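Local coordinates for tetratricopeptide TPR_2 repeat protein (Thermobaculum terrenum, PDB 5DJS) that is of unassigned function but joins tetratricopeptide repeats to a GT-B fold of glycosyl transferase family 41 and carries a bound uridine-5'-diphosphate, at residues 56-60 / 367-371; 43-47 / 78-82; 187-193 / 509-513; 182-186 / 210-215. The protein carries 1 engineered substitution. All coordinates share one frame; numbering follows the deposited sequence.

Interaction 1: residues 56-60 / 367-371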
loop_
_atom_site.group_PDB
_atom_site.type_symbol
_atom_site.label_atom_id
_atom_site.label_comp_id
_atom_site.label_asym_id
_atom_site.label_seq_id
_atom_site.Cartn_x
_atom_site.Cartn_y
_atom_site.Cartn_z
ATOM N N CYS A 56 6.110 -7.609 11.957
ATOM C CA CYS A 56 5.495 -8.954 11.984
ATOM C C CYS A 56 3.967 -8.957 12.186
ATOM O O CYS A 56 3.341 -9.987 11.984
ATOM C CB CYS A 56 6.144 -9.843 13.060
ATOM S SG CYS A 56 7.883 -10.248 12.772
ATOM N N GLY A 57 3.376 -7.841 12.618
ATOM C CA GLY A 57 1.921 -7.743 12.798
ATOM C C GLY A 57 1.398 -7.997 14.207
ATOM O O GLY A 57 0.192 -7.908 14.433
ATOM N N ASN A 58 2.286 -8.309 15.154
ATOM C CA ASN A 58 1.901 -8.489 16.559
ATOM C C ASN A 58 1.715 -7.142 17.254
ATOM O O ASN A 58 2.521 -6.756 18.093
ATOM C CB ASN A 58 2.962 -9.295 17.314
ATOM C CG ASN A 58 3.213 -10.652 16.700
ATOM O OD1 ASN A 58 4.325 -10.933 16.225
ATOM N ND2 ASN A 58 2.180 -11.508 16.698
ATOM N N TYR A 59 0.643 -6.431 16.913
ATOM C CA TYR A 59 0.474 -5.046 17.363
ATOM C C TYR A 59 0.251 -4.917 18.874
ATOM O O TYR A 59 0.615 -3.902 19.465
ATOM C CB TYR A 59 -0.644 -4.334 16.590
ATOM C CG TYR A 59 -0.499 -4.382 15.075
ATOM C CD1 TYR A 59 0.740 -4.164 14.451
ATOM C CD2 TYR A 59 -1.605 -4.626 14.262
ATOM C CE1 TYR A 59 0.865 -4.204 13.070
ATOM C CE2 TYR A 59 -1.483 -4.652 12.883
ATOM C CZ TYR A 59 -0.246 -4.452 12.293
ATOM O OH TYR A 59 -0.120 -4.490 10.929
ATOM N N GLY A 60 -0.319 -5.951 19.494
ATOM C CA GLY A 60 -0.492 -6.011 20.954
ATOM C C GLY A 60 0.810 -5.918 21.732
ATOM O O GLY A 60 0.972 -5.030 22.565
ATOM N N THR A 367 -4.013 -8.628 9.487
ATOM C CA THR A 367 -2.908 -8.751 10.428
ATOM C C THR A 367 -3.306 -7.999 11.673
ATOM O O THR A 367 -3.848 -6.901 11.565
ATOM C CB THR A 367 -1.643 -8.095 9.876
ATOM O OG1 THR A 367 -1.957 -6.744 9.526
ATOM C CG2 THR A 367 -1.147 -8.830 8.640
ATOM N N GLY A 368 -3.042 -8.587 12.837
ATOM C CA GLY A 368 -3.452 -8.008 14.115
ATOM C C GLY A 368 -4.605 -8.741 14.759
ATOM O O GLY A 368 -4.759 -8.681 15.978
ATOM N N LEU A 369 -5.392 -9.468 13.966
ATOM C CA LEU A 369 -6.520 -10.230 14.502
ATOM C C LEU A 369 -6.143 -11.484 15.272
ATOM O O LEU A 369 -6.989 -12.041 15.958
ATOM C CB LEU A 369 -7.520 -10.537 13.394
ATOM C CG LEU A 369 -8.189 -9.285 12.821
ATOM C CD1 LEU A 369 -9.104 -9.670 11.677
ATOM C CD2 LEU A 369 -8.968 -8.509 13.877
ATOM N N GLN A 370 -4.884 -11.907 15.193
ATOM C CA GLN A 370 -4.352 -12.927 16.115
ATOM C C GLN A 370 -4.337 -12.496 17.595
ATOM O O GLN A 370 -4.365 -13.372 18.469
ATOM C CB GLN A 370 -2.954 -13.440 15.682
ATOM C CG GLN A 370 -1.772 -12.501 15.883
ATOM C CD GLN A 370 -1.730 -11.355 14.887
ATOM O OE1 GLN A 370 -2.761 -10.907 14.398
ATOM N NE2 GLN A 370 -0.536 -10.869 14.585
ATOM N N ASP A 371 -4.276 -11.179 17.869
ATOM C CA ASP A 371 -4.245 -10.647 19.253
ATOM C C ASP A 371 -5.656 -10.470 19.793
ATOM O O ASP A 371 -6.456 -9.752 19.171
ATOM C CB ASP A 371 -3.541 -9.274 19.346
ATOM C CG ASP A 371 -2.046 -9.345 19.099
ATOM O OD1 ASP A 371 -1.359 -10.233 19.658
ATOM O OD2 ASP A 371 -1.561 -8.480 18.337
#

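Interaction 2: residues 43-47 / 78-82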
loop_
_atom_site.group_PDB
_atom_site.type_symbol
_atom_site.label_atom_id
_atom_site.label_comp_id
_atom_site.label_asym_id
_atom_site.label_seq_id
_atom_site.Cartn_x
_atom_site.Cartn_y
_atom_site.Cartn_z
ATOM N N SER A 43 15.677 1.047 26.936
ATOM C CA SER A 43 14.664 1.581 26.025
ATOM C C SER A 43 14.990 1.394 24.540
ATOM O O SER A 43 14.084 1.331 23.716
ATOM C CB SER A 43 14.397 3.063 26.306
ATOM O OG SER A 43 15.430 3.886 25.818
ATOM N N GLU A 44 16.271 1.307 24.199
ATOM C CA GLU A 44 16.678 1.079 22.809
ATOM C C GLU A 44 16.266 -0.317 22.297
ATOM O O GLU A 44 15.957 -0.491 21.112
ATOM C CB GLU A 44 18.194 1.267 22.666
ATOM C CG GLU A 44 18.664 1.534 21.241
ATOM C CD GLU A 44 20.173 1.678 21.124
ATOM O OE1 GLU A 44 20.834 2.062 22.123
ATOM O OE2 GLU A 44 20.695 1.412 20.021
ATOM N N ALA A 45 16.242 -1.286 23.205
ATOM C CA ALA A 45 16.017 -2.684 22.880
ATOM C C ALA A 45 14.521 -2.992 22.937
ATOM O O ALA A 45 14.006 -3.754 22.114
ATOM C CB ALA A 45 16.779 -3.568 23.855
ATOM N N LEU A 46 13.846 -2.423 23.937
ATOM C CA LEU A 46 12.382 -2.340 23.968
ATOM C C LEU A 46 11.848 -1.770 22.659
ATOM O O LEU A 46 10.983 -2.371 22.030
ATOM C CB LEU A 46 11.909 -1.454 25.133
ATOM C CG LEU A 46 11.468 -2.053 26.482
ATOM C CD1 LEU A 46 11.610 -3.564 26.609
ATOM C CD2 LEU A 46 12.188 -1.359 27.625
ATOM N N HIS A 47 12.384 -0.616 22.267
ATOM C CA HIS A 47 12.029 0.035 20.998
ATOM C C HIS A 47 12.223 -0.840 19.745
ATOM O O HIS A 47 11.339 -0.894 18.889
ATOM C CB HIS A 47 12.835 1.320 20.823
ATOM C CG HIS A 47 12.751 1.895 19.444
ATOM N ND1 HIS A 47 11.595 2.457 18.951
ATOM C CD2 HIS A 47 13.673 1.990 18.455
ATOM C CE1 HIS A 47 11.810 2.880 17.718
ATOM N NE2 HIS A 47 13.059 2.604 17.391
ATOM N N SER A 78 11.769 9.045 17.808
ATOM C CA SER A 78 11.596 7.812 17.025
ATOM C C SER A 78 10.707 6.784 17.729
ATOM O O SER A 78 10.030 6.006 17.070
ATOM C CB SER A 78 12.946 7.183 16.643
ATOM O OG SER A 78 13.632 6.666 17.772
ATOM N N TYR A 79 10.699 6.798 19.058
ATOM C CA TYR A 79 9.852 5.898 19.840
ATOM C C TYR A 79 8.380 6.273 19.676
ATOM O O TYR A 79 7.520 5.389 19.591
ATOM C CB TYR A 79 10.224 5.923 21.331
ATOM C CG TYR A 79 11.654 5.505 21.690
ATOM C CD1 TYR A 79 12.551 5.016 20.732
ATOM C CD2 TYR A 79 12.096 5.575 23.009
ATOM C CE1 TYR A 79 13.839 4.639 21.076
ATOM C CE2 TYR A 79 13.386 5.196 23.356
ATOM C CZ TYR A 79 14.251 4.726 22.383
ATOM O OH TYR A 79 15.533 4.341 22.711
ATOM N N HIS A 80 8.106 7.580 19.631
ATOM C CA HIS A 80 6.767 8.091 19.310
ATOM C C HIS A 80 6.356 7.791 17.877
ATOM O O HIS A 80 5.217 7.396 17.642
ATOM C CB HIS A 80 6.673 9.594 19.551
ATOM C CG HIS A 80 6.793 9.979 20.991
ATOM N ND1 HIS A 80 5.716 9.990 21.853
ATOM C CD2 HIS A 80 7.861 10.386 21.719
ATOM C CE1 HIS A 80 6.118 10.383 23.048
ATOM N NE2 HIS A 80 7.415 10.627 22.993
ATOM N N TYR A 81 7.278 7.981 16.934
ATOM C CA TYR A 81 7.037 7.670 15.516
ATOM C C TYR A 81 6.543 6.237 15.340
ATOM O O TYR A 81 5.470 6.004 14.801
ATOM C CB TYR A 81 8.314 7.898 14.690
ATOM C CG TYR A 81 8.288 7.317 13.293
ATOM C CD1 TYR A 81 7.342 7.738 12.362
ATOM C CD2 TYR A 81 9.215 6.347 12.901
ATOM C CE1 TYR A 81 7.318 7.210 11.076
ATOM C CE2 TYR A 81 9.196 5.811 11.620
ATOM C CZ TYR A 81 8.244 6.247 10.713
ATOM O OH TYR A 81 8.212 5.727 9.447
ATOM N N ASN A 82 7.321 5.290 15.832
ATOM C CA ASN A 82 6.999 3.888 15.641
ATOM C C ASN A 82 5.779 3.403 16.397
ATOM O O ASN A 82 5.088 2.501 15.925
ATOM C CB ASN A 82 8.222 3.043 15.946
ATOM C CG ASN A 82 9.265 3.215 14.885
ATOM O OD1 ASN A 82 9.087 2.729 13.768
ATOM N ND2 ASN A 82 10.319 3.950 15.185
#

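Interaction 3: residues 187-193 / 509-513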
loop_
_atom_site.group_PDB
_atom_site.type_symbol
_atom_site.label_atom_id
_atom_site.label_comp_id
_atom_site.label_asym_id
_atom_site.label_seq_id
_atom_site.Cartn_x
_atom_site.Cartn_y
_atom_site.Cartn_z
ATOM N N ALA A 187 5.827 -8.647 -19.862
ATOM C CA ALA A 187 5.227 -8.283 -21.155
ATOM C C ALA A 187 5.796 -7.032 -21.829
ATOM O O ALA A 187 5.354 -6.672 -22.920
ATOM C CB ALA A 187 3.715 -8.125 -20.990
ATOM N N HIS A 188 6.749 -6.354 -21.195
ATOM C CA HIS A 188 7.336 -5.149 -21.792
ATOM C C HIS A 188 7.947 -5.469 -23.159
ATOM O O HIS A 188 8.736 -6.396 -23.278
ATOM C CB HIS A 188 8.399 -4.500 -20.872
ATOM C CG HIS A 188 7.909 -3.301 -20.124
ATOM N ND1 HIS A 188 7.204 -2.285 -20.729
ATOM C CD2 HIS A 188 8.041 -2.945 -18.827
ATOM C CE1 HIS A 188 6.906 -1.361 -19.835
ATOM N NE2 HIS A 188 7.401 -1.740 -18.673
ATOM N N ASP A 189 7.572 -4.696 -24.176
ATOM C CA ASP A 189 8.107 -4.866 -25.526
ATOM C C ASP A 189 9.603 -4.498 -25.566
ATOM O O ASP A 189 9.961 -3.313 -25.493
ATOM C CB ASP A 189 7.312 -3.998 -26.512
ATOM C CG ASP A 189 7.668 -4.268 -27.970
ATOM O OD1 ASP A 189 8.443 -5.214 -28.249
ATOM O OD2 ASP A 189 7.171 -3.517 -28.842
ATOM N N ARG A 190 10.457 -5.515 -25.680
ATOM C CA ARG A 190 11.909 -5.328 -25.686
ATOM C C ARG A 190 12.470 -4.637 -26.930
ATOM O O ARG A 190 13.603 -4.158 -26.896
ATOM C CB ARG A 190 12.630 -6.659 -25.473
ATOM C CG ARG A 190 13.192 -6.825 -24.068
ATOM C CD ARG A 190 12.140 -6.539 -23.007
ATOM N NE ARG A 190 12.604 -6.902 -21.671
ATOM C CZ ARG A 190 11.797 -7.127 -20.639
ATOM N NH1 ARG A 190 10.479 -7.031 -20.790
ATOM N NH2 ARG A 190 12.304 -7.459 -19.457
ATOM N N THR A 191 11.703 -4.591 -28.021
ATOM C CA THR A 191 12.113 -3.838 -29.220
ATOM C C THR A 191 12.186 -2.334 -28.883
ATOM O O THR A 191 13.125 -1.643 -29.296
ATOM C CB THR A 191 11.181 -4.063 -30.455
ATOM O OG1 THR A 191 9.860 -3.575 -30.184
ATOM C CG2 THR A 191 11.112 -5.557 -30.860
ATOM N N ALA A 192 11.211 -1.863 -28.097
ATOM C CA ALA A 192 11.033 -0.435 -27.787
ATOM C C ALA A 192 11.385 -0.009 -26.341
ATOM O O ALA A 192 11.470 1.194 -26.075
ATOM C CB ALA A 192 9.602 -0.024 -28.113
ATOM N N TYR A 193 11.573 -0.966 -25.423
ATOM C CA TYR A 193 11.819 -0.663 -24.004
ATOM C C TYR A 193 12.828 -1.620 -23.383
ATOM O O TYR A 193 12.944 -2.757 -23.805
ATOM C CB TYR A 193 10.512 -0.712 -23.206
ATOM C CG TYR A 193 9.484 0.287 -23.679
ATOM C CD1 TYR A 193 9.516 1.602 -23.239
ATOM C CD2 TYR A 193 8.497 -0.078 -24.601
ATOM C CE1 TYR A 193 8.587 2.534 -23.686
ATOM C CE2 TYR A 193 7.562 0.846 -25.064
ATOM C CZ TYR A 193 7.608 2.150 -24.604
ATOM O OH TYR A 193 6.689 3.068 -25.061
ATOM N N GLU A 509 2.950 1.551 -21.857
ATOM C CA GLU A 509 3.980 1.878 -22.856
ATOM C C GLU A 509 3.569 3.021 -23.782
ATOM O O GLU A 509 4.388 3.865 -24.119
ATOM C CB GLU A 509 4.308 0.645 -23.691
ATOM C CG GLU A 509 5.156 -0.379 -22.952
ATOM C CD GLU A 509 5.273 -1.697 -23.701
ATOM O OE1 GLU A 509 4.587 -1.882 -24.732
ATOM O OE2 GLU A 509 6.062 -2.559 -23.262
ATOM N N ASP A 510 2.302 3.043 -24.184
ATOM C CA ASP A 510 1.752 4.168 -24.946
ATOM C C ASP A 510 1.870 5.476 -24.143
ATOM O O ASP A 510 2.199 6.513 -24.710
ATOM C CB ASP A 510 0.285 3.916 -25.334
ATOM C CG ASP A 510 -0.062 4.490 -26.683
ATOM O OD1 ASP A 510 0.356 3.870 -27.688
ATOM O OD2 ASP A 510 -0.743 5.544 -26.740
ATOM N N ALA A 511 1.604 5.413 -22.833
ATOM C CA ALA A 511 1.753 6.574 -21.936
ATOM C C ALA A 511 3.213 6.993 -21.720
ATOM O O ALA A 511 3.523 8.188 -21.799
ATOM C CB ALA A 511 1.076 6.319 -20.600
ATOM N N TYR A 512 4.098 6.025 -21.448
ATOM C CA TYR A 512 5.554 6.282 -21.385
ATOM C C TYR A 512 6.093 6.953 -22.658
ATOM O O TYR A 512 6.930 7.849 -22.587
ATOM C CB TYR A 512 6.354 4.987 -21.174
ATOM C CG TYR A 512 6.240 4.289 -19.825
ATOM C CD1 TYR A 512 5.849 4.969 -18.657
ATOM C CD2 TYR A 512 6.569 2.934 -19.714
ATOM C CE1 TYR A 512 5.760 4.306 -17.436
ATOM C CE2 TYR A 512 6.490 2.266 -18.502
ATOM C CZ TYR A 512 6.090 2.949 -17.363
ATOM O OH TYR A 512 6.013 2.267 -16.168
ATOM N N ARG A 513 5.629 6.497 -23.817
ATOM C CA ARG A 513 6.067 7.049 -25.096
ATOM C C ARG A 513 5.653 8.515 -25.248
ATOM O O ARG A 513 6.424 9.330 -25.738
ATOM C CB ARG A 513 5.516 6.203 -26.262
ATOM C CG ARG A 513 6.039 6.572 -27.653
ATOM C CD ARG A 513 7.560 6.494 -27.790
ATOM N NE ARG A 513 8.117 5.180 -27.448
ATOM C CZ ARG A 513 9.401 4.845 -27.574
ATOM N NH1 ARG A 513 10.298 5.717 -28.040
ATOM N NH2 ARG A 513 9.800 3.620 -27.225
#

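Interaction 4: residues 182-186 / 210-215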
loop_
_atom_site.group_PDB
_atom_site.type_symbol
_atom_site.label_atom_id
_atom_site.label_comp_id
_atom_site.label_asym_id
_atom_site.label_seq_id
_atom_site.Cartn_x
_atom_site.Cartn_y
_atom_site.Cartn_z
ATOM N N GLU A 182 5.127 -7.760 -11.781
ATOM C CA GLU A 182 5.487 -8.995 -12.515
ATOM C C GLU A 182 4.912 -9.104 -13.947
ATOM O O GLU A 182 5.678 -9.304 -14.890
ATOM C CB GLU A 182 5.137 -10.250 -11.695
ATOM C CG GLU A 182 5.430 -11.554 -12.426
ATOM C CD GLU A 182 5.441 -12.771 -11.522
ATOM O OE1 GLU A 182 6.101 -13.758 -11.901
ATOM O OE2 GLU A 182 4.793 -12.761 -10.452
ATOM N N PRO A 183 3.579 -8.980 -14.116
ATOM C CA PRO A 183 3.052 -9.015 -15.483
ATOM C C PRO A 183 3.650 -7.942 -16.388
ATOM O O PRO A 183 3.997 -8.237 -17.543
ATOM C CB PRO A 183 1.546 -8.770 -15.298
ATOM C CG PRO A 183 1.390 -8.226 -13.922
ATOM C CD PRO A 183 2.498 -8.837 -13.124
ATOM N N VAL A 184 3.777 -6.723 -15.858
ATOM C CA VAL A 184 4.302 -5.580 -16.619
ATOM C C VAL A 184 5.747 -5.805 -17.081
ATOM O O VAL A 184 6.079 -5.546 -18.234
ATOM C CB VAL A 184 4.166 -4.259 -15.826
ATOM C CG1 VAL A 184 4.925 -3.109 -16.485
ATOM C CG2 VAL A 184 2.699 -3.887 -15.702
ATOM N N ILE A 185 6.590 -6.283 -16.172
ATOM C CA ILE A 185 7.981 -6.593 -16.485
ATOM C C ILE A 185 8.090 -7.695 -17.543
ATOM O O ILE A 185 8.881 -7.565 -18.475
ATOM C CB ILE A 185 8.768 -6.963 -15.203
ATOM C CG1 ILE A 185 9.163 -5.691 -14.476
ATOM C CG2 ILE A 185 10.026 -7.757 -15.514
ATOM C CD1 ILE A 185 9.859 -5.940 -13.156
ATOM N N GLU A 186 7.317 -8.774 -17.390
ATOM C CA GLU A 186 7.320 -9.874 -18.369
ATOM C C GLU A 186 6.908 -9.407 -19.770
ATOM O O GLU A 186 7.573 -9.718 -20.736
ATOM C CB GLU A 186 6.405 -11.029 -17.927
ATOM C CG GLU A 186 6.488 -12.257 -18.836
ATOM C CD GLU A 186 5.604 -13.407 -18.397
ATOM O OE1 GLU A 186 6.106 -14.554 -18.356
ATOM O OE2 GLU A 186 4.409 -13.167 -18.108
ATOM N N ARG A 210 11.933 -14.191 -9.474
ATOM C CA ARG A 210 11.219 -14.067 -10.754
ATOM C C ARG A 210 11.380 -12.673 -11.386
ATOM O O ARG A 210 11.660 -12.562 -12.585
ATOM C CB ARG A 210 9.732 -14.451 -10.617
ATOM C CG ARG A 210 9.476 -15.951 -10.769
ATOM C CD ARG A 210 8.001 -16.326 -10.650
ATOM N NE ARG A 210 7.607 -16.623 -9.262
ATOM C CZ ARG A 210 6.589 -16.082 -8.584
ATOM N NH1 ARG A 210 5.765 -15.178 -9.123
ATOM N NH2 ARG A 210 6.381 -16.472 -7.332
ATOM N N LEU A 211 11.213 -11.623 -10.584
ATOM C CA LEU A 211 11.403 -10.241 -11.062
ATOM C C LEU A 211 12.828 -9.999 -11.569
ATOM O O LEU A 211 13.019 -9.325 -12.580
ATOM C CB LEU A 211 11.068 -9.220 -9.956
ATOM C CG LEU A 211 9.678 -8.554 -9.850
ATOM C CD1 LEU A 211 8.578 -9.203 -10.675
ATOM C CD2 LEU A 211 9.256 -8.452 -8.386
ATOM N N ARG A 212 13.814 -10.548 -10.861
ATOM C CA ARG A 212 15.221 -10.448 -11.266
ATOM C C ARG A 212 15.464 -11.136 -12.606
ATOM O O ARG A 212 16.137 -10.579 -13.479
ATOM C CB ARG A 212 16.144 -11.047 -10.194
ATOM C CG ARG A 212 17.624 -10.790 -10.430
ATOM C CD ARG A 212 18.527 -11.409 -9.378
ATOM N NE ARG A 212 18.236 -10.962 -8.008
ATOM C CZ ARG A 212 17.560 -11.650 -7.080
ATOM N NH1 ARG A 212 17.040 -12.852 -7.325
ATOM N NH2 ARG A 212 17.388 -11.116 -5.872
ATOM N N ALA A 213 14.916 -12.344 -12.753
ATOM C CA ALA A 213 15.038 -13.128 -13.993
ATOM C C ALA A 213 14.342 -12.453 -15.179
ATOM O O ALA A 213 14.892 -12.424 -16.280
ATOM C CB ALA A 213 14.487 -14.532 -13.788
ATOM N N LEU A 214 13.144 -11.911 -14.951
ATOM C CA LEU A 214 12.397 -11.196 -16.004
ATOM C C LEU A 214 12.983 -9.817 -16.368
ATOM O O LEU A 214 12.768 -9.327 -17.476
ATOM C CB LEU A 214 10.928 -11.029 -15.615
ATOM C CG LEU A 214 9.913 -12.156 -15.839
ATOM C CD1 LEU A 214 10.409 -13.553 -15.472
ATOM C CD2 LEU A 214 8.642 -11.812 -15.065
ATOM N N SER A 215 13.693 -9.186 -15.434
ATOM C CA SER A 215 14.393 -7.917 -15.705
ATOM C C SER A 215 15.573 -8.105 -16.645
ATOM O O SER A 215 16.220 -9.158 -16.632
ATOM C CB SER A 215 14.930 -7.275 -14.412
ATOM O OG SER A 215 14.119 -6.190 -13.990
#

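Interaction 1: residues 56-60 / 367-371
The turn between two helices of a tetratricopeptide repeat, G57 to G60, docks on the loop T367 to D371 that follows a strand of the family 41 GT-B fold and holds a type I beta turn from G368 to D371. Three polar links span the seam. One runs, nearly straight, from the backbone N of G60 to D371 OD2, 3.0 Å long with an N-H...O angle of 163°; the N-H comes from above the carboxylate plane, not within it. In the middle, Q370 folds back at chi2 (-74°) and turns its amide toward the turn, where NE2 makes a weak, bent bond to G57 O at 3.1 Å. At the far end T367 OG1 donates to Y59 OH over 3.2 Å. Between these links the Y59 ring lies against G368, with CD2 3.9 Å from G368 CA, while G57 O sits over the centre of one ring face. At G57, which has positive phi just after helix 43-56, and at G368 there is no side chain between the backbones; the CA atoms of G57 and T367 are 5.5 Å apart. T367 touches P397 of the uridine-5'-diphosphate pocket, its side chain about 5 Å from the nucleotide. Beyond the seam Y59 packs on V86 and A89 of helix 77-89, and D371 leads into helix 372-383.

Interaction 2: residues 43-47 / 78-82
S43, in the first turn of helix 43-56, meets Y79 near the start of helix 77-89. The two helices open consecutive tetratricopeptide repeats and run nearly parallel here, 19° apart with local axes 11.2 Å from each other, as expected of equivalent helices in a TPR superhelix. S43 OG lies at the edge of the Y79 ring, close to its plane, and shares a hydrogen bond with Y79 OH at 3.1 Å in which either hydroxyl may donate. E44 takes part mainly through its backbone: its CA is 3.5 Å from Y79 OH, while the extended side chain leaves the contact and bonds through OE2 to H17. One turn on, H47 carries most of the remaining contact. Its CG stands anti to the backbone N (chi1 168°), which extends the imidazole toward the neighbouring helix and lays one of its faces against Y79 CD1, which sits toward the rim of the imidazole. The result is an offset stack with centroids 4.6 Å apart and planes at 30°; H47 ND1 approaches Y79 CD1 to 3.3 Å. H47 also touches L66 and Y79 touches A69, both on the intervening helix 59-72. The CE1 edge of the imidazole points at the N82 side chain, whose amide plane is turned steeply from the ring and whose ND2 lies in the imidazole plane. That amide is anchored within its own helix: N82 ND2 donates to S78 O at 2.8 Å, on the opposite face of the carbonyl plane from the N82 backbone N-H, which reaches the same oxygen.

Interaction 3: residues 187-193 / 509-513
E509 reaches from helix 479-521 to the loop from H188 that leads into Y193, the first residue of strand 193-199. It first passes alongside the Y193 ring: its CB is 3.5 Å from Y193 CE2. E509 CG comes to 3.4 Å from Y193 CE2 and lies in the plane of the H188 ring, at its rim. With the chain extended beyond CG (chi2 170°), the carboxylate arrives only 16° from parallel to the Y193 ring and nearly coplanar with the H188 imidazole. OE1 is turned toward D189 CB at 3.9 Å. OE2 takes two straight bonds: H188 ND1 donates to the anti lone pair of E509 OE2 at 2.8 Å, and the backbone N of D189 comes in on the syn side, also at 2.8 Å. Two N-H groups thus grip one oxygen and would be expected to stabilise its negative charge. At the helix backbone, Y193 OH donates a weak bond to E509 O at 2.6 Å and receives another weak one from R513 NE at 3.5 Å; R513 NH2 lies over a face of the tyrosine. H188 NE2 and Y512 OH both bond to Y167 OH in strand 163-169, while R513 NH1 is held by the carbonyls of P159 and R161. A C-terminal helix that crosses back to pack on the N-terminal Rossmann-like domain is a hallmark of the GT-B fold.

Interaction 4: residues 182-186 / 210-215
R210 and E182 form a salt bridge through a single nitrogen: R210 NH1 lies 2.9 Å from E182 OE2 and also donates to OE1 at 3.1 Å. The bond to OE1 is nearly straight (166°) and uses the syn lone pair, with the oxygen in the guanidinium plane. Carboxylate and guanidinium are almost coplanar. E182 stretches out to this meeting, while R210 bends at chi3 (-90°), which turns its guanidinium toward the carboxylate; its CD is 3.4 Å from E182 OE1. Next to the ion pair, L211 CD1 rests against the root of the glutamate, 3.6 Å from E182 CA. The two helices run side by side, 18° apart with local axes 9.6 Å from each other. Helix 176-187 is the crossover of a right-handed beta-alpha-beta unit joining strands 163-169 and 193-199 of the N-terminal Rossmann-like sheet, and helix 206-214 follows the second of these strands. Deeper in, I185 faces the neighbouring helix: its CG2 branch, anti to the backbone N, packs against L214 CB at 3.4 Å, while CD1 lies near L211 CG. I185 and S215 both touch V195 and C197, so this end of the interface sits on strand 193-199. Toward the outer side L214 CD2 packs against E186 CB at 3.7 Å, and E186 sends its carboxylate on to Q501 of helix 479-521, where OE2 accepts from NE2.

In the fold
Interactions 1 and 2 alternate along the chain: helix 43-56 and helix 77-89 of interaction 2 flank helix 59-72, where interaction 1 starts. Their centres are 18 Å apart. Interactions 3 and 4 lie on the N-terminal Rossmann-like domain, 3 through helix 479-521, with centres 14 Å apart, and touch through R190 NH1 and I185 O. Segments 182-186 and 210-215 fall within the loop closed by interaction 1; those of 3 and 4 alternate, and 3 closes last at 509-513. The centres of interactions 1 and 3 are about 41 Å apart, across the chain's centre. The repeats rest on the C-terminal domain while helix 479-521 returns to the N-terminal one, so contacts distant in sequence link the repeats and both GT-B domains.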